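Local coordinates for protein copper chaperone PCu(A)C (Methylosinus trichosporium OB3b, PDB 6P1G) that binds copper through a histidine-brace site in its PCuAC domain and probably serves as a copper chaperone in a methane-oxidizing bacterium, at residues Q28-V33 with G83-L88; R39-I44 with V106-G111; G98-M103 with T114-V119. All coordinates share one frame; numbering follows the deposited sequence.

Contact 1 of 3, residues Q28-V33 with G83-L88. With ZN (zinc ion), chain D.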
loop_
_atom_site.group_PDB
_atom_site.type_symbol
_atom_site.label_atom_id
_atom_site.label_comp_id
_atom_site.label_asym_id
_atom_site.label_seq_id
_atom_site.Cartn_x
_atom_site.Cartn_y
_atom_site.Cartn_z
ATOM N N GLN A 28 2.197 0.858 -8.185
ATOM C CA GLN A 28 0.967 0.844 -7.405
ATOM C C GLN A 28 1.069 -0.145 -6.254
ATOM O O GLN A 28 1.401 -1.304 -6.462
ATOM C CB GLN A 28 -0.235 0.484 -8.284
ATOM C CG GLN A 28 -0.525 1.468 -9.406
ATOM C CD GLN A 28 0.413 1.309 -10.587
ATOM O OE1 GLN A 28 0.688 0.193 -11.032
ATOM N NE2 GLN A 28 0.916 2.427 -11.098
ATOM N N LEU A 29 0.773 0.317 -5.045
ATOM C CA LEU A 29 0.821 -0.533 -3.862
ATOM C C LEU A 29 -0.575 -0.996 -3.459
ATOM O O LEU A 29 -1.491 -0.185 -3.309
ATOM C CB LEU A 29 1.491 0.205 -2.701
ATOM C CG LEU A 29 1.406 -0.453 -1.323
ATOM C CD1 LEU A 29 2.076 -1.823 -1.320
ATOM C CD2 LEU A 29 2.045 0.453 -0.285
ATOM N N TYR A 30 -0.722 -2.307 -3.296
ATOM C CA TYR A 30 -1.989 -2.926 -2.923
ATOM C C TYR A 30 -1.851 -3.705 -1.623
ATOM O O TYR A 30 -0.753 -4.142 -1.270
ATOM C CB TYR A 30 -2.478 -3.855 -4.033
ATOM C CG TYR A 30 -2.553 -3.198 -5.391
ATOM C CD1 TYR A 30 -3.531 -2.255 -5.676
ATOM C CD2 TYR A 30 -1.642 -3.517 -6.387
ATOM C CE1 TYR A 30 -3.601 -1.649 -6.922
ATOM C CE2 TYR A 30 -1.702 -2.917 -7.629
ATOM C CZ TYR A 30 -2.682 -1.988 -7.894
ATOM O OH TYR A 30 -2.733 -1.397 -9.135
ATOM N N MET A 31 -2.969 -3.882 -0.924
ATOM C CA MET A 31 -2.985 -4.607 0.344
ATOM C C MET A 31 -4.403 -4.764 0.866
ATOM O O MET A 31 -5.321 -4.078 0.418
ATOM C CB MET A 31 -2.149 -3.891 1.401
ATOM C CG MET A 31 -2.724 -2.556 1.819
ATOM S SD MET A 31 -1.599 -1.636 2.875
ATOM C CE MET A 31 -0.175 -1.490 1.802
ATOM N N LEU A 32 -4.575 -5.688 1.801
ATOM C CA LEU A 32 -5.814 -5.788 2.558
ATOM C C LEU A 32 -5.565 -5.319 3.988
ATOM O O LEU A 32 -4.680 -5.835 4.673
ATOM C CB LEU A 32 -6.346 -7.218 2.539
ATOM C CG LEU A 32 -7.425 -7.561 3.567
ATOM C CD1 LEU A 32 -8.719 -6.835 3.249
ATOM C CD2 LEU A 32 -7.651 -9.061 3.604
ATOM N N VAL A 33 -6.332 -4.328 4.431
ATOM C CA VAL A 33 -6.169 -3.777 5.773
ATOM C C VAL A 33 -7.378 -4.071 6.654
ATOM O O VAL A 33 -8.512 -3.769 6.284
ATOM C CB VAL A 33 -5.940 -2.253 5.734
ATOM C CG1 VAL A 33 -5.811 -1.698 7.146
ATOM C CG2 VAL A 33 -4.709 -1.922 4.905
ATOM N N GLY A 83 -9.997 -0.436 -7.691
ATOM C CA GLY A 83 -10.578 0.227 -6.536
ATOM C C GLY A 83 -9.780 1.445 -6.115
ATOM O O GLY A 83 -9.985 2.545 -6.630
ATOM N N SER A 84 -8.874 1.249 -5.165
ATOM C CA SER A 84 -8.003 2.316 -4.694
ATOM C C SER A 84 -6.616 1.752 -4.412
ATOM O O SER A 84 -6.461 0.553 -4.181
ATOM C CB SER A 84 -8.577 2.990 -3.447
ATOM O OG SER A 84 -8.323 2.226 -2.283
ATOM N N HIS A 85 -5.608 2.616 -4.435
ATOM C CA HIS A 85 -4.241 2.175 -4.202
ATOM C C HIS A 85 -3.343 3.347 -3.849
ATOM O O HIS A 85 -3.717 4.508 -4.022
ATOM C CB HIS A 85 -3.681 1.475 -5.441
ATOM C CG HIS A 85 -3.678 2.334 -6.667
ATOM N ND1 HIS A 85 -4.767 2.447 -7.503
ATOM C CD2 HIS A 85 -2.716 3.134 -7.191
ATOM C CE1 HIS A 85 -4.476 3.273 -8.493
ATOM N NE2 HIS A 85 -3.239 3.705 -8.326
ATOM N N VAL A 86 -2.158 3.030 -3.342
ATOM C CA VAL A 86 -1.131 4.034 -3.130
ATOM C C VAL A 86 -0.191 4.042 -4.326
ATOM O O VAL A 86 0.340 3.002 -4.719
ATOM C CB VAL A 86 -0.332 3.778 -1.839
ATOM C CG1 VAL A 86 0.812 4.768 -1.718
ATOM C CG2 VAL A 86 -1.242 3.851 -0.624
ATOM N N GLU A 87 -0.000 5.217 -4.909
ATOM C CA GLU A 87 0.935 5.369 -6.014
ATOM C C GLU A 87 2.321 5.677 -5.466
ATOM O O GLU A 87 2.498 6.645 -4.737
ATOM C CB GLU A 87 0.475 6.478 -6.964
ATOM C CG GLU A 87 1.194 6.498 -8.304
ATOM C CD GLU A 87 0.638 5.478 -9.285
ATOM O OE1 GLU A 87 -0.463 4.948 -9.039
ATOM O OE2 GLU A 87 1.299 5.214 -10.310
ATOM N N LEU A 88 3.298 4.848 -5.815
ATOM C CA LEU A 88 4.672 5.072 -5.387
ATOM C C LEU A 88 5.379 5.924 -6.429
ATOM O O LEU A 88 5.551 5.501 -7.570
ATOM C CB LEU A 88 5.398 3.741 -5.186
ATOM C CG LEU A 88 4.676 2.716 -4.306
ATOM C CD1 LEU A 88 5.487 1.438 -4.176
ATOM C CD2 LEU A 88 4.377 3.299 -2.933
HETATM ZN ZN ZN D . -2.337 5.214 -9.433
#
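Gln-28 and Glu-87 lie side by side, and the amide NE2 of Gln-28 donates to Glu-87 OE2 at 2.9 Å on the syn side of the carboxylate, though 31° out of its plane. The bond leaves the other oxygen to the metal: Glu-87 OE1 binds the zinc ion at 1.9 Å, and His-85 NE2 binds it at 2.1 Å. His-57 and His-61 complete this three-histidine, one-carboxylate site. The first torsion of Gln-28 sets CG against His-85 CD2 at 3.5 Å, and the bend in the next one (chi2 78°) then turns the amide to the carboxylate. With an alanine here, Glu-87 OE2 would probably lose its amide donor and the carboxylate would be less firmly fixed in rotation beside the zinc. Beneath the site the two strands run antiparallel within the beta-rich PCuAC fold, where Leu-29 and Val-86 form a hydrogen-bonded pair; Leu-29 N meets Val-86 O at 2.7 Å. On the face bearing these two, Leu-29 CB packs on Val-86 CB and on Leu-88 CD2. Tyr-30 brings ring atom CE1 to 3.5 Å from His-85 CB, and the two rings, inclined at 58°, meet obliquely.

Contact 2 of 3, residues R39-I44 with V106-G111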
loop_
_atom_site.group_PDB
_atom_site.type_symbol
_atom_site.label_atom_id
_atom_site.label_comp_id
_atom_site.label_asym_id
_atom_site.label_seq_id
_atom_site.Cartn_x
_atom_site.Cartn_y
_atom_site.Cartn_z
ATOM N N ARG A 39 -12.726 2.648 16.440
ATOM C CA ARG A 39 -12.522 4.017 15.982
ATOM C C ARG A 39 -11.985 3.993 14.558
ATOM O O ARG A 39 -11.298 3.045 14.170
ATOM C CB ARG A 39 -11.560 4.775 16.908
ATOM C CG ARG A 39 -12.217 5.214 18.202
ATOM C CD ARG A 39 -13.394 6.099 17.838
ATOM N NE ARG A 39 -14.223 6.496 18.972
ATOM C CZ ARG A 39 -15.267 5.793 19.396
ATOM N NH1 ARG A 39 -15.574 4.645 18.806
ATOM N NH2 ARG A 39 -15.999 6.226 20.410
ATOM N N PRO A 40 -12.299 5.027 13.763
ATOM C CA PRO A 40 -11.740 5.042 12.410
ATOM C C PRO A 40 -10.231 5.242 12.445
ATOM O O PRO A 40 -9.696 5.763 13.423
ATOM C CB PRO A 40 -12.439 6.231 11.750
ATOM C CG PRO A 40 -12.864 7.107 12.881
ATOM C CD PRO A 40 -13.196 6.169 14.009
ATOM N N ASP A 41 -9.560 4.832 11.377
ATOM C CA ASP A 41 -8.130 5.052 11.239
ATOM C C ASP A 41 -7.839 5.425 9.800
ATOM O O ASP A 41 -8.710 5.323 8.938
ATOM C CB ASP A 41 -7.333 3.812 11.650
ATOM C CG ASP A 41 -5.918 4.146 12.098
ATOM O OD1 ASP A 41 -5.409 5.223 11.723
ATOM O OD2 ASP A 41 -5.311 3.329 12.823
ATOM N N ARG A 42 -6.614 5.858 9.540
ATOM C CA ARG A 42 -6.224 6.245 8.196
ATOM C C ARG A 42 -4.802 5.828 7.875
ATOM O O ARG A 42 -3.895 6.017 8.683
ATOM C CB ARG A 42 -6.365 7.757 8.031
ATOM C CG ARG A 42 -7.795 8.257 7.997
ATOM C CD ARG A 42 -7.831 9.742 7.711
ATOM N NE ARG A 42 -9.194 10.236 7.537
ATOM C CZ ARG A 42 -10.015 10.534 8.539
ATOM N NH1 ARG A 42 -9.612 10.389 9.794
ATOM N NH2 ARG A 42 -11.239 10.975 8.284
ATOM N N LEU A 43 -4.606 5.263 6.691
ATOM C CA LEU A 43 -3.265 5.141 6.149
ATOM C C LEU A 43 -2.896 6.512 5.600
ATOM O O LEU A 43 -3.449 6.953 4.593
ATOM C CB LEU A 43 -3.203 4.068 5.063
ATOM C CG LEU A 43 -1.882 3.918 4.312
ATOM C CD1 LEU A 43 -0.753 3.604 5.282
ATOM C CD2 LEU A 43 -1.998 2.838 3.241
ATOM N N ILE A 44 -1.963 7.184 6.265
ATOM C CA ILE A 44 -1.652 8.571 5.934
ATOM C C ILE A 44 -0.279 8.740 5.304
ATOM O O ILE A 44 0.068 9.828 4.846
ATOM C CB ILE A 44 -1.723 9.470 7.181
ATOM C CG1 ILE A 44 -0.697 9.018 8.221
ATOM C CG2 ILE A 44 -3.128 9.461 7.766
ATOM C CD1 ILE A 44 -0.614 9.924 9.431
ATOM N N VAL A 106 2.475 4.283 7.599
ATOM C CA VAL A 106 2.137 5.145 8.725
ATOM C C VAL A 106 0.626 5.250 8.884
ATOM O O VAL A 106 -0.065 5.805 8.030
ATOM C CB VAL A 106 2.736 6.555 8.567
ATOM C CG1 VAL A 106 2.507 7.372 9.833
ATOM C CG2 VAL A 106 4.221 6.468 8.247
ATOM N N PHE A 107 0.119 4.705 9.983
ATOM C CA PHE A 107 -1.299 4.788 10.301
ATOM C C PHE A 107 -1.577 5.900 11.302
ATOM O O PHE A 107 -0.794 6.139 12.223
ATOM C CB PHE A 107 -1.814 3.448 10.827
ATOM C CG PHE A 107 -1.770 2.350 9.808
ATOM C CD1 PHE A 107 -0.656 1.538 9.692
ATOM C CD2 PHE A 107 -2.839 2.140 8.954
ATOM C CE1 PHE A 107 -0.611 0.529 8.747
ATOM C CE2 PHE A 107 -2.801 1.135 8.006
ATOM C CZ PHE A 107 -1.686 0.326 7.904
ATOM N N GLU A 108 -2.701 6.575 11.103
ATOM C CA GLU A 108 -3.038 7.774 11.854
ATOM C C GLU A 108 -3.106 7.524 13.358
ATOM O O GLU A 108 -2.596 8.316 14.150
ATOM C CB GLU A 108 -4.384 8.314 11.367
ATOM C CG GLU A 108 -4.773 9.629 11.981
ATOM C CD GLU A 108 -5.987 10.260 11.328
ATOM O OE1 GLU A 108 -6.737 9.533 10.651
ATOM O OE2 GLU A 108 -6.184 11.483 11.481
ATOM N N LYS A 109 -3.731 6.418 13.743
ATOM C CA LYS A 109 -3.873 6.062 15.149
ATOM C C LYS A 109 -2.846 5.023 15.593
ATOM O O LYS A 109 -2.237 5.149 16.655
ATOM C CB LYS A 109 -5.287 5.535 15.420
ATOM C CG LYS A 109 -6.405 6.522 15.098
ATOM C CD LYS A 109 -6.254 7.833 15.858
ATOM C CE LYS A 109 -6.224 7.608 17.365
ATOM N NZ LYS A 109 -5.926 8.863 18.109
ATOM N N ALA A 110 -2.661 3.996 14.770
ATOM C CA ALA A 110 -1.853 2.840 15.145
ATOM C C ALA A 110 -0.353 3.116 15.169
ATOM O O ALA A 110 0.383 2.499 15.941
ATOM C CB ALA A 110 -2.152 1.682 14.209
ATOM N N GLY A 111 0.106 4.038 14.332
ATOM C CA GLY A 111 1.527 4.318 14.261
ATOM C C GLY A 111 2.174 3.693 13.040
ATOM O O GLY A 111 1.517 3.469 12.021
#
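Arg-42 and Glu-108 form a salt bridge in which NH1 of Arg-42 meets Glu-108 OE1 at 3.1 Å, within the guanidinium plane and on the syn lone pair of the carboxylate oxygen, at a nearly straight 172°. Arg-42 NE is also salt-bridged to Glu-66, its strongest polar partner, and the guanidinium thus engages two carboxylates. The contact lies where strand 41-47 pairs antiparallel with strand 100-107 of the PCuAC beta-sheet, just as the latter turns back toward strand 111-120. The Asp-41 carboxylate accepts bonds from the amides of that turn. Its OD1 accepts from Lys-109 N at 2.9 Å and from Arg-42 N of its own strand at 2.6 Å, the two donors approaching from opposite faces of the carboxylate; Ala-110 N adds a weak bond to OD2. Asp-41 CG stands anti to the backbone N (chi1 -155°), which carries the carboxylate over the turn's amides. Backbone bonds follow, Glu-108 N to Arg-42 O and Ile-44 N to Val-106 O. In the apolar part of the contact, the buried Leu-43 and Phe-107 form a non-hydrogen-bonded pair, with Leu-43 CD1 over one face of the ring. On the other side of the sheet, Ile-44 CG1 packs 3.9 Å from Val-106 CG1.

Contact 3 of 3, residues G98-M103 with T114-V119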
loop_
_atom_site.group_PDB
_atom_site.type_symbol
_atom_site.label_atom_id
_atom_site.label_comp_id
_atom_site.label_asym_id
_atom_site.label_seq_id
_atom_site.Cartn_x
_atom_site.Cartn_y
_atom_site.Cartn_z
ATOM N N GLY A 98 9.318 -10.931 -8.028
ATOM C CA GLY A 98 9.570 -12.143 -7.267
ATOM C C GLY A 98 10.256 -11.879 -5.941
ATOM O O GLY A 98 10.279 -12.741 -5.065
ATOM N N TRP A 99 10.820 -10.684 -5.792
ATOM C CA TRP A 99 11.426 -10.268 -4.530
ATOM C C TRP A 99 10.543 -9.256 -3.798
ATOM O O TRP A 99 9.435 -8.957 -4.241
ATOM C CB TRP A 99 12.834 -9.711 -4.762
ATOM C CG TRP A 99 13.850 -10.793 -5.009
ATOM C CD1 TRP A 99 14.795 -11.241 -4.129
ATOM C CD2 TRP A 99 14.000 -11.586 -6.196
ATOM N NE1 TRP A 99 15.533 -12.247 -4.699
ATOM C CE2 TRP A 99 15.064 -12.481 -5.965
ATOM C CE3 TRP A 99 13.344 -11.623 -7.431
ATOM C CZ2 TRP A 99 15.484 -13.402 -6.923
ATOM C CZ3 TRP A 99 13.767 -12.537 -8.382
ATOM C CH2 TRP A 99 14.827 -13.413 -8.122
ATOM N N ALA A 100 11.025 -8.748 -2.669
ATOM C CA ALA A 100 10.233 -7.830 -1.856
ATOM C C ALA A 100 10.820 -6.423 -1.790
ATOM O O ALA A 100 12.028 -6.234 -1.925
ATOM C CB ALA A 100 10.073 -8.392 -0.453
ATOM N N ALA A 101 9.947 -5.440 -1.582
ATOM C CA ALA A 101 10.355 -4.049 -1.407
ATOM C C ALA A 101 10.046 -3.566 0.005
ATOM O O ALA A 101 8.887 -3.541 0.423
ATOM C CB ALA A 101 9.670 -3.159 -2.432
ATOM N N GLU A 102 11.089 -3.191 0.737
ATOM C CA GLU A 102 10.934 -2.706 2.104
ATOM C C GLU A 102 10.369 -1.290 2.147
ATOM O O GLU A 102 10.872 -0.391 1.473
ATOM C CB GLU A 102 12.278 -2.744 2.837
ATOM C CG GLU A 102 12.168 -2.629 4.348
ATOM C CD GLU A 102 13.424 -3.095 5.056
ATOM O OE1 GLU A 102 14.515 -3.010 4.454
ATOM O OE2 GLU A 102 13.320 -3.556 6.213
ATOM N N MET A 103 9.318 -1.097 2.938
ATOM C CA MET A 103 8.760 0.231 3.144
ATOM C C MET A 103 8.048 0.317 4.486
ATOM O O MET A 103 7.748 -0.702 5.107
ATOM C CB MET A 103 7.799 0.595 2.008
ATOM C CG MET A 103 6.613 -0.342 1.872
ATOM S SD MET A 103 5.736 -0.121 0.309
ATOM C CE MET A 103 6.939 -0.757 -0.857
ATOM N N THR A 114 6.913 -1.451 9.585
ATOM C CA THR A 114 7.752 -1.767 8.436
ATOM C C THR A 114 7.274 -3.057 7.787
ATOM O O THR A 114 7.094 -4.069 8.462
ATOM C CB THR A 114 9.229 -1.902 8.835
ATOM O OG1 THR A 114 9.675 -0.667 9.409
ATOM C CG2 THR A 114 10.089 -2.234 7.617
ATOM N N ILE A 115 7.056 -3.013 6.479
ATOM C CA ILE A 115 6.596 -4.181 5.743
ATOM C C ILE A 115 7.506 -4.525 4.573
ATOM O O ILE A 115 8.366 -3.733 4.183
ATOM C CB ILE A 115 5.173 -3.971 5.192
ATOM C CG1 ILE A 115 5.177 -2.845 4.153
ATOM C CG2 ILE A 115 4.202 -3.661 6.318
ATOM C CD1 ILE A 115 3.893 -2.734 3.358
ATOM N N ASP A 116 7.303 -5.712 4.012
ATOM C CA ASP A 116 7.925 -6.078 2.747
ATOM C C ASP A 116 6.837 -6.435 1.746
ATOM O O ASP A 116 6.215 -7.492 1.832
ATOM C CB ASP A 116 8.901 -7.247 2.914
ATOM C CG ASP A 116 10.057 -6.916 3.837
ATOM O OD1 ASP A 116 11.018 -6.264 3.373
ATOM O OD2 ASP A 116 10.006 -7.305 5.023
ATOM N N ALA A 117 6.609 -5.535 0.798
ATOM C CA ALA A 117 5.608 -5.752 -0.232
ATOM C C ALA A 117 6.187 -6.631 -1.326
ATOM O O ALA A 117 7.297 -6.391 -1.800
ATOM C CB ALA A 117 5.127 -4.426 -0.801
ATOM N N ALA A 118 5.439 -7.650 -1.725
ATOM C CA ALA A 118 5.875 -8.523 -2.804
ATOM C C ALA A 118 5.866 -7.759 -4.122
ATOM O O ALA A 118 4.866 -7.137 -4.481
ATOM C CB ALA A 118 4.991 -9.754 -2.888
ATOM N N VAL A 119 6.980 -7.809 -4.842
ATOM C CA VAL A 119 7.053 -7.148 -6.137
ATOM C C VAL A 119 6.526 -8.094 -7.201
ATOM O O VAL A 119 7.092 -9.161 -7.441
ATOM C CB VAL A 119 8.487 -6.713 -6.486
ATOM C CG1 VAL A 119 8.504 -5.989 -7.825
ATOM C CG2 VAL A 119 9.055 -5.824 -5.389
#
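Met-103 and Ile-115 cross at an angle on the buried face of a beta hairpin, strands 100-107 and 111-120, with Met-103 CG 3.7 Å from Ile-115 CG1. Both side chains take the position between backbone N and carbonyl carbon. From there the methionine runs out extended to its sulfur and bends at the end, chi3 69°, which brings the CE methyl alongside Ala-117 CB. Ala-101 lies on the same face, and its CB meets Val-119 CG2 at 4.0 Å. Small residues thus alternate with larger ones, and Leu-17 of strand 10-18 packs over Ala-101, Met-103 and Ala-117.

The opposite face carries Ala-100, Glu-102, Asp-116 and Ala-118 and is more polar. Glu-102 and Asp-116 lie side by side and point the same way, their carboxylate planes 35° apart. Glu-102 OE2 and Asp-116 OD1 remain 4.5 Å apart, a pair of like charges that may raise the proton affinity of one or both groups. The extended Glu-102 chain crosses obliquely over Thr-114, its CG and OE2 near the CG2 methyl, while Ala-100 CB rests on Asp-116 CB. This face also adjoins the copper site: the side chain of Ala-118 is about 6 Å from the copper ion, and the backbone oxygen of Asp-116 accepts a hydrogen bond from the copper ligand His-3.

Between the faces, Ala-101 with Ala-117 and Met-103 with Ile-115 are hydrogen-bonded antiparallel pairs, while Ala-100 with Ala-118 and Glu-102 with Asp-116 are non-hydrogen-bonded ones. Toward the open end of the hairpin, Val-119 N donates to Trp-99 O, and Gly-98 N reaches Val-119 O at 2.9 Å, nearly straight at 173°.

How the contacts relate
All three contacts are antiparallel strand pairings in one sheet, yet their chemistry follows their depth. Contact 1 is buried near the centre of the chain and joins metal coordination to apolar packing. Contacts 2 and 3 are partly buried and share strand 100-107: one closes its far end with charged groups and a turn whose amides are held by Asp-41, the other pairs its beginning mainly through backbone bonds, with apolar residues inside and acidic ones outside. Contact 1 touches both partners through its apolar face, Leu-29 CD2 packing 3.8 Å from Met-103 SD and Val-86 CG2 packing against Leu-43 CD2. Zinc belongs to contact 1, whereas copper lies close to contact 3.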